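Local coordinates for hypothetical glycoside hydrolase (Parabacteroides distasonis, PDB 3TAW), which is a putative glycoside hydrolase of unassigned function, belonging to a family whose members fold as five-bladed beta-propellers, at residues C247-I252 / V259-G264; K302-P307 / V322-L327. All coordinates share one frame; numbering follows the deposited sequence.

Contact 1: C247-I252 / V259-G264; sequences CGPPAI and VLLYNG
Ile252 and Val259 form the regular end of a beta hairpin, an antiparallel hydrogen-bonded pair with both side chains on the same face of the sheet. Ile252 N reaches Val259 O at 2.9 Å, nearly straight (166°) and in the carbonyl plane; Val259 N returns to Ile252 O at 2.8 Å, from above the plane of that carbonyl. The CA of Ala251 adds a CH...O contact to Val259 O.

Beyond this tight end the backbones part, as the Pro249-Pro250 segment arches away from its partner. Water 1 bridges the gap, donating to Pro249 O at 2.8 Å and accepting from Leu261 N at the same distance, so a strand N-H without a direct protein partner in the hairpin is satisfied. Apolar contacts lie on either flank of the gap. Pro249 CD rests on Leu261 CB at 3.7 Å, the two side chains crossing obliquely. Leu260, with CG anti to its backbone N (chi1 175°), spreads its branches along the other segment: CD2 meets Cys247 SG at 4.2 Å, and CD1 meets Ala251 CB at 4.3 Å.

Past the arch the chains rejoin at Gly248, whose N makes a weak, bent bond to Leu261 O (2.9 Å), and at Cys247, a non-hydrogen-bonded partner of Tyr262 whose side chain diverges from the tyrosine. The register shifts by two residues between the two bridges. The whole contact is buried, its looser middle included.

Among the neighbours, strand 257-265 lies between 244-254 and 281-288, while 244-254 also runs parallel to 179-186, where Ser180 OG, with one proton to share, lies within hydrogen-bonding reach of Pro249 O and Gly248 O. The Tyr262 hydroxyl bonds to Asp241, and Pro249 and Ile252 pack against strand 322-330.

Contact 2: K302-P307 / V322-L327; sequences KPFLQP and VFVEGL. With EDO (1,2-ethanediol), chain I.
Leu305 is directed toward strand segment 322-327, and apolar packing carries the contact. With CG anti to the backbone N (chi1 -166°), it sets CD2 between Val322 and Val324, 3.8 Å from Val322 CB and equally far from Val324 CG1. It crosses Val322 at a slant but runs antiparallel alongside Val324. Phe304 adds a looser touch, its ring tip CZ lying 4.3 Å from Val324 CG1, while Leu305 CB sits over one face of the same ring near the rim. Pro307 CD lies 3.9 Å from Val322 CG2.

A second kind of packing sets side chain against backbone. Both branches of Val322 press on the main chain of the loop: CG2 approaches Leu305 O at 3.5 Å and Gln306 CA at 3.6 Å, whereas CG1 lies 3.7 Å from Pro307 N.

Polar bonds run elsewhere. The backbones of Phe304 and Leu305 bond to Ala283, and that of Val322 bonds to Tyr281, so strand 281-288 anchors both sides. Strand 322-330 pairs with 333-340, where Glu325 and Gly326 both face Tyr337 in a classic beta bulge. At Leu327, the last residue of the segment, O2 of a 1,2-ethanediol, probably from the crystallisation liquor, donates to Leu327 O at 2.7 Å; the diol also bonds to Thr56.

Consistent with a loop leaving one propeller blade and packing on the first strand of the next, the loop after strand 296-299 and strand 322-330 meet directly through apolar van der Waals surfaces, while backbone bonds of both to strand 281-288 give the directional hold.

The two contacts lie in series along the chain, their centres about 9 Å apart, and are consistent with neighbouring propeller blades: contact 1 is the hairpin of one, and contact 2 joins the loop leaving its sheet to the first strand of the next. Asn263 OD1 of contact 1 accepts a probable hydrogen bond from Val324 N of contact 2 at 2.8 Å, and Pro249 CB packs on Glu325 O at 3.6 Å. The side chain of Pro249 is about 5 Å from the 1,2-ethanediol held by Leu327. Ile252 touches Phe356, which with Asn355 forms the magnesium site, although the Ile252 side chain remains about 12 Å from the metal.

Contact 1: C247-I252 / V259-G264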
ATOM      1  N   CYS A 247      -1.710  -5.238  -5.017  1.00 12.36           N
ATOM      2  CA  CYS A 247      -0.368  -5.044  -4.506  1.00 12.14           C
ATOM      3  C   CYS A 247      -0.379  -4.407  -3.110  1.00 12.15           C
ATOM      4  O   CYS A 247      -1.242  -3.609  -2.788  1.00 11.88           O
ATOM      5  CB  CYS A 247       0.443  -4.202  -5.475  1.00 12.59           C
ATOM      6  SG  CYS A 247       0.745  -5.031  -7.032  1.00 13.70           S
ATOM      7  N   GLY A 248       0.592  -4.812  -2.292  1.00 11.40           N
ATOM      8  CA  GLY A 248       0.682  -4.398  -0.905  1.00 11.32           C
ATOM      9  C   GLY A 248       1.802  -3.379  -0.711  1.00 10.81           C
ATOM     10  O   GLY A 248       1.871  -2.373  -1.437  1.00 11.19           O
ATOM     11  N   PRO A 249       2.691  -3.610   0.265  1.00 10.83           N
ATOM     12  CA  PRO A 249       3.789  -2.692   0.459  1.00 10.58           C
ATOM     13  C   PRO A 249       4.815  -2.752  -0.676  1.00 10.62           C
ATOM     14  O   PRO A 249       4.691  -3.583  -1.586  1.00 10.48           O
ATOM     15  CB  PRO A 249       4.423  -3.181   1.776  1.00 10.62           C
ATOM     16  CG  PRO A 249       4.124  -4.622   1.814  1.00 11.27           C
ATOM     17  CD  PRO A 249       2.780  -4.788   1.167  1.00 10.74           C
ATOM     18  N   PRO A 250       5.838  -1.885  -0.633  1.00 10.57           N
ATOM     19  CA  PRO A 250       6.912  -2.027  -1.606  1.00 10.61           C
ATOM     20  C   PRO A 250       7.520  -3.436  -1.660  1.00 10.75           C
ATOM     21  O   PRO A 250       7.612  -4.145  -0.625  1.00 10.55           O
ATOM     22  CB  PRO A 250       7.947  -0.994  -1.139  1.00 10.86           C
ATOM     23  CG  PRO A 250       7.113   0.057  -0.449  1.00 10.59           C
ATOM     24  CD  PRO A 250       6.077  -0.750   0.277  1.00 10.72           C
ATOM     25  N   ALA A 251       7.874  -3.844  -2.877  1.00 10.91           N
ATOM     26  CA  ALA A 251       8.481  -5.134  -3.134  1.00 10.94           C
ATOM     27  C   ALA A 251       9.935  -5.112  -2.678  1.00 11.53           C
ATOM     28  O   ALA A 251      10.561  -4.044  -2.605  1.00 11.69           O
ATOM     29  CB  ALA A 251       8.408  -5.472  -4.630  1.00 10.98           C
ATOM     30  N   ILE A 252      10.462  -6.308  -2.403  1.00 11.92           N
ATOM     31  CA  ILE A 252      11.806  -6.488  -1.860  1.00 12.52           C
ATOM     32  C   ILE A 252      12.649  -7.420  -2.729  1.00 12.78           C
ATOM     33  O   ILE A 252      12.351  -8.615  -2.837  1.00 12.36           O
ATOM     34  CB  ILE A 252      11.778  -7.044  -0.424  1.00 12.87           C
ATOM     35  CG1 ILE A 252      10.933  -6.136   0.476  1.00 13.35           C
ATOM     36  CG2 ILE A 252      13.195  -7.122   0.126  1.00 13.65           C
ATOM     37  CD1 ILE A 252      10.838  -6.578   1.926  1.00 14.15           C
ATOM     38  N   VAL A 259      10.387 -10.241  -3.869  1.00 12.14           N
ATOM     39  CA  VAL A 259       9.263 -10.648  -3.048  1.00 11.98           C
ATOM     40  C   VAL A 259       8.195  -9.556  -3.074  1.00 11.43           C
ATOM     41  O   VAL A 259       8.483  -8.407  -2.763  1.00 11.06           O
ATOM     42  CB  VAL A 259       9.701 -10.908  -1.587  1.00 12.12           C
ATOM     43  CG1 VAL A 259       8.505 -11.346  -0.745  1.00 12.64           C
ATOM     44  CG2 VAL A 259      10.818 -11.974  -1.542  1.00 12.43           C
ATOM     45  N   LEU A 260       6.968  -9.935  -3.438  1.00 11.50           N
ATOM     46  CA  LEU A 260       5.834  -9.021  -3.452  1.00 11.35           C
ATOM     47  C   LEU A 260       4.768  -9.495  -2.483  1.00 11.55           C
ATOM     48  O   LEU A 260       4.201 -10.564  -2.667  1.00 11.72           O
ATOM     49  CB  LEU A 260       5.247  -8.913  -4.860  1.00 11.27           C
ATOM     50  CG  LEU A 260       3.976  -8.080  -5.036  1.00 11.29           C
ATOM     51  CD1 LEU A 260       4.295  -6.573  -4.771  1.00 11.22           C
ATOM     52  CD2 LEU A 260       3.280  -8.316  -6.436  1.00 11.61           C
ATOM     53  N   LEU A 261       4.520  -8.713  -1.434  1.00 11.40           N
ATOM     54  CA  LEU A 261       3.385  -8.931  -0.567  1.00 11.37           C
ATOM     55  C   LEU A 261       2.161  -8.287  -1.219  1.00 11.33           C
ATOM     56  O   LEU A 261       2.217  -7.159  -1.712  1.00 11.86           O
ATOM     57  CB  LEU A 261       3.626  -8.333   0.825  1.00 11.35           C
ATOM     58  CG  LEU A 261       4.397  -9.166   1.853  1.00 11.56           C
ATOM     59  CD1 LEU A 261       5.811  -9.556   1.374  1.00 11.70           C
ATOM     60  CD2 LEU A 261       4.511  -8.472   3.219  1.00 11.87           C
ATOM     61  N   TYR A 262       1.056  -9.021  -1.233  1.00 11.65           N
ATOM     62  CA  TYR A 262      -0.168  -8.531  -1.875  1.00 11.60           C
ATOM     63  C   TYR A 262      -1.388  -9.029  -1.119  1.00 11.75           C
ATOM     64  O   TYR A 262      -1.284  -9.878  -0.223  1.00 12.07           O
ATOM     65  CB  TYR A 262      -0.169  -8.918  -3.359  1.00 11.99           C
ATOM     66  CG  TYR A 262      -0.431 -10.378  -3.645  1.00 12.55           C
ATOM     67  CD1 TYR A 262       0.614 -11.309  -3.672  1.00 12.63           C
ATOM     68  CD2 TYR A 262      -1.722 -10.846  -3.901  1.00 13.12           C
ATOM     69  CE1 TYR A 262       0.381 -12.623  -3.931  1.00 13.22           C
ATOM     70  CE2 TYR A 262      -1.961 -12.181  -4.172  1.00 12.94           C
ATOM     71  CZ  TYR A 262      -0.903 -13.070  -4.186  1.00 13.27           C
ATOM     72  OH  TYR A 262      -1.112 -14.392  -4.448  1.00 14.05           O
ATOM     73  N   ASN A 263      -2.529  -8.469  -1.481  1.00 11.82           N
ATOM     74  CA  ASN A 263      -3.801  -8.687  -0.834  1.00 12.34           C
ATOM     75  C   ASN A 263      -4.770  -9.401  -1.765  1.00 13.09           C
ATOM     76  O   ASN A 263      -5.054  -8.918  -2.861  1.00 13.38           O
ATOM     77  CB  ASN A 263      -4.344  -7.330  -0.431  1.00 12.29           C
ATOM     78  CG  ASN A 263      -3.414  -6.627   0.552  1.00 12.16           C
ATOM     79  OD1 ASN A 263      -3.287  -7.076   1.694  1.00 12.33           O
ATOM     80  ND2 ASN A 263      -2.728  -5.557   0.108  1.00 11.70           N
ATOM     81  N   GLY A 264      -5.223 -10.562  -1.334  1.00 13.97           N
ATOM     82  CA  GLY A 264      -6.149 -11.385  -2.112  1.00 14.42           C
ATOM     83  C   GLY A 264      -7.548 -11.260  -1.595  1.00 15.41           C
ATOM     84  O   GLY A 264      -7.763 -11.416  -0.397  1.00 17.29           O
TER
HETATM   85  O   HOH W   1       5.635  -6.203  -1.160  1.00 11.74           O

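Contact 2: K302-P307 / V322-L327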
ATOM      1  N   LYS A 302      -1.546 -20.458   0.266  1.00 17.37           N
ATOM      2  CA  LYS A 302      -2.417 -20.015   1.354  1.00 18.21           C
ATOM      3  C   LYS A 302      -1.880 -18.693   1.902  1.00 16.97           C
ATOM      4  O   LYS A 302      -0.674 -18.430   1.827  1.00 16.57           O
ATOM      5  CB  LYS A 302      -2.428 -21.041   2.478  1.00 20.07           C
ATOM      6  CG  LYS A 302      -3.017 -22.393   2.081  1.00 22.35           C
ATOM      7  CD  LYS A 302      -3.031 -23.351   3.241  1.00 25.12           C
ATOM      8  CE  LYS A 302      -3.252 -24.760   2.742  1.00 27.50           C
ATOM      9  NZ  LYS A 302      -3.472 -25.723   3.860  1.00 30.96           N
ATOM     10  N   PRO A 303      -2.769 -17.864   2.458  1.00 16.68           N
ATOM     11  CA  PRO A 303      -2.330 -16.554   2.943  1.00 16.16           C
ATOM     12  C   PRO A 303      -1.399 -16.668   4.149  1.00 16.15           C
ATOM     13  O   PRO A 303      -1.500 -17.628   4.917  1.00 17.48           O
ATOM     14  CB  PRO A 303      -3.640 -15.864   3.332  1.00 16.43           C
ATOM     15  CG  PRO A 303      -4.616 -16.957   3.567  1.00 16.94           C
ATOM     16  CD  PRO A 303      -4.203 -18.093   2.689  1.00 16.96           C
ATOM     17  N   PHE A 304      -0.492 -15.710   4.294  1.00 15.36           N
ATOM     18  CA  PHE A 304       0.442 -15.691   5.426  1.00 15.49           C
ATOM     19  C   PHE A 304      -0.150 -14.846   6.555  1.00 15.79           C
ATOM     20  O   PHE A 304       0.369 -14.861   7.650  1.00 17.17           O
ATOM     21  CB  PHE A 304       1.824 -15.182   5.049  1.00 15.28           C
ATOM     22  CG  PHE A 304       1.897 -13.709   4.807  1.00 14.25           C
ATOM     23  CD1 PHE A 304       1.567 -13.177   3.583  1.00 14.16           C
ATOM     24  CD2 PHE A 304       2.322 -12.850   5.798  1.00 14.46           C
ATOM     25  CE1 PHE A 304       1.620 -11.816   3.365  1.00 13.48           C
ATOM     26  CE2 PHE A 304       2.403 -11.488   5.584  1.00 13.92           C
ATOM     27  CZ  PHE A 304       2.052 -10.967   4.356  1.00 13.84           C
ATOM     28  N   LEU A 305      -1.236 -14.137   6.271  1.00 15.42           N
ATOM     29  CA  LEU A 305      -1.948 -13.332   7.273  1.00 15.46           C
ATOM     30  C   LEU A 305      -3.426 -13.334   6.897  1.00 15.77           C
ATOM     31  O   LEU A 305      -3.748 -13.151   5.736  1.00 15.20           O
ATOM     32  CB  LEU A 305      -1.421 -11.905   7.276  1.00 14.86           C
ATOM     33  CG  LEU A 305      -1.784 -10.984   8.453  1.00 15.27           C
ATOM     34  CD1 LEU A 305      -1.025 -11.395   9.723  1.00 15.59           C
ATOM     35  CD2 LEU A 305      -1.465  -9.518   8.091  1.00 14.57           C
ATOM     36  N   GLN A 306      -4.312 -13.539   7.870  1.00 16.07           N
ATOM     37  CA  GLN A 306      -5.754 -13.543   7.611  1.00 17.04           C
ATOM     38  C   GLN A 306      -6.487 -12.865   8.767  1.00 16.73           C
ATOM     39  O   GLN A 306      -5.947 -12.790   9.874  1.00 16.31           O
ATOM     40  CB  GLN A 306      -6.277 -14.983   7.417  1.00 18.50           C
ATOM     41  CG  GLN A 306      -6.246 -15.843   8.674  1.00 20.64           C
ATOM     42  CD  GLN A 306      -6.928 -17.205   8.490  1.00 22.94           C
ATOM     43  OE1 GLN A 306      -6.282 -18.230   8.638  1.00 28.45           O
ATOM     44  NE2 GLN A 306      -8.211 -17.212   8.163  1.00 22.87           N
ATOM     45  N   PRO A 307      -7.691 -12.335   8.501  1.00 16.94           N
ATOM     46  CA  PRO A 307      -8.452 -11.733   9.609  1.00 17.41           C
ATOM     47  C   PRO A 307      -8.677 -12.731  10.744  1.00 18.49           C
ATOM     48  O   PRO A 307      -9.153 -13.857  10.518  1.00 19.39           O
ATOM     49  CB  PRO A 307      -9.752 -11.310   8.951  1.00 17.64           C
ATOM     50  CG  PRO A 307      -9.382 -11.059   7.536  1.00 17.17           C
ATOM     51  CD  PRO A 307      -8.385 -12.148   7.211  1.00 17.00           C
ATOM     52  N   VAL A 322      -7.106  -7.904   6.218  1.00 13.51           N
ATOM     53  CA  VAL A 322      -5.803  -7.604   6.797  1.00 13.23           C
ATOM     54  C   VAL A 322      -4.997  -7.102   5.611  1.00 12.94           C
ATOM     55  O   VAL A 322      -4.298  -7.869   4.921  1.00 13.28           O
ATOM     56  CB  VAL A 322      -5.167  -8.807   7.557  1.00 13.16           C
ATOM     57  CG1 VAL A 322      -5.926  -9.060   8.838  1.00 13.32           C
ATOM     58  CG2 VAL A 322      -5.083 -10.095   6.712  1.00 13.23           C
ATOM     59  N   PHE A 323      -5.112  -5.786   5.372  1.00 12.37           N
ATOM     60  CA  PHE A 323      -4.693  -5.179   4.120  1.00 12.05           C
ATOM     61  C   PHE A 323      -3.265  -4.655   4.263  1.00 11.70           C
ATOM     62  O   PHE A 323      -3.023  -3.573   4.814  1.00 11.84           O
ATOM     63  CB  PHE A 323      -5.663  -4.060   3.716  1.00 12.07           C
ATOM     64  CG  PHE A 323      -5.534  -3.652   2.276  1.00 12.24           C
ATOM     65  CD1 PHE A 323      -6.151  -4.386   1.264  1.00 12.70           C
ATOM     66  CD2 PHE A 323      -4.741  -2.564   1.933  1.00 12.04           C
ATOM     67  CE1 PHE A 323      -6.011  -4.010  -0.066  1.00 12.50           C
ATOM     68  CE2 PHE A 323      -4.594  -2.181   0.605  1.00 12.19           C
ATOM     69  CZ  PHE A 323      -5.222  -2.892  -0.386  1.00 12.33           C
ATOM     70  N   VAL A 324      -2.317  -5.467   3.808  1.00 11.24           N
ATOM     71  CA  VAL A 324      -0.905  -5.206   4.025  1.00 10.57           C
ATOM     72  C   VAL A 324      -0.432  -4.089   3.133  1.00 10.57           C
ATOM     73  O   VAL A 324      -0.712  -4.080   1.952  1.00 10.23           O
ATOM     74  CB  VAL A 324      -0.047  -6.485   3.890  1.00 10.46           C
ATOM     75  CG1 VAL A 324      -0.435  -7.475   5.013  1.00 10.59           C
ATOM     76  CG2 VAL A 324      -0.173  -7.094   2.496  1.00 10.59           C
ATOM     77  N   GLU A 325       0.287  -3.121   3.713  1.00 10.48           N
ATOM     78  CA  GLU A 325       0.599  -1.904   2.948  1.00 10.49           C
ATOM     79  C   GLU A 325       1.847  -1.135   3.358  1.00 10.30           C
ATOM     80  O   GLU A 325       2.359  -0.339   2.563  1.00 10.70           O
ATOM     81  CB  GLU A 325      -0.637  -0.987   2.992  1.00 10.88           C
ATOM     82  CG  GLU A 325      -0.575   0.239   2.073  1.00 11.26           C
ATOM     83  CD  GLU A 325      -1.937   0.934   1.910  1.00 12.37           C
ATOM     84  OE1 GLU A 325      -2.976   0.277   2.121  1.00 13.51           O
ATOM     85  OE2 GLU A 325      -1.977   2.159   1.586  1.00 12.72           O
ATOM     86  N   GLY A 326       2.304  -1.321   4.604  1.00 10.07           N
ATOM     87  CA  GLY A 326       3.525  -0.704   5.125  1.00 10.06           C
ATOM     88  C   GLY A 326       4.451  -1.787   5.685  1.00 10.13           C
ATOM     89  O   GLY A 326       4.004  -2.719   6.335  1.00 10.12           O
ATOM     90  N   LEU A 327       5.747  -1.673   5.425  1.00 10.02           N
ATOM     91  CA  LEU A 327       6.711  -2.691   5.842  1.00 10.15           C
ATOM     92  C   LEU A 327       8.072  -2.048   6.046  1.00 10.34           C
ATOM     93  O   LEU A 327       8.579  -1.393   5.126  1.00 10.75           O
ATOM     94  CB  LEU A 327       6.788  -3.805   4.799  1.00 10.00           C
ATOM     95  CG  LEU A 327       7.771  -4.938   5.093  1.00 10.20           C
ATOM     96  CD1 LEU A 327       7.445  -5.650   6.443  1.00 10.07           C
ATOM     97  CD2 LEU A 327       7.786  -5.947   3.911  1.00 10.46           C
TER
HETATM   98  C1  EDO I 394       9.704   1.632   3.383  1.00 13.52           C
HETATM   99  O1  EDO I 394      10.840   2.519   3.320  1.00 14.30           O
HETATM  100  C2  EDO I 394       9.884   0.411   2.465  1.00 13.50           C
HETATM  101  O2  EDO I 394       8.813  -0.559   2.582  1.00 12.64           O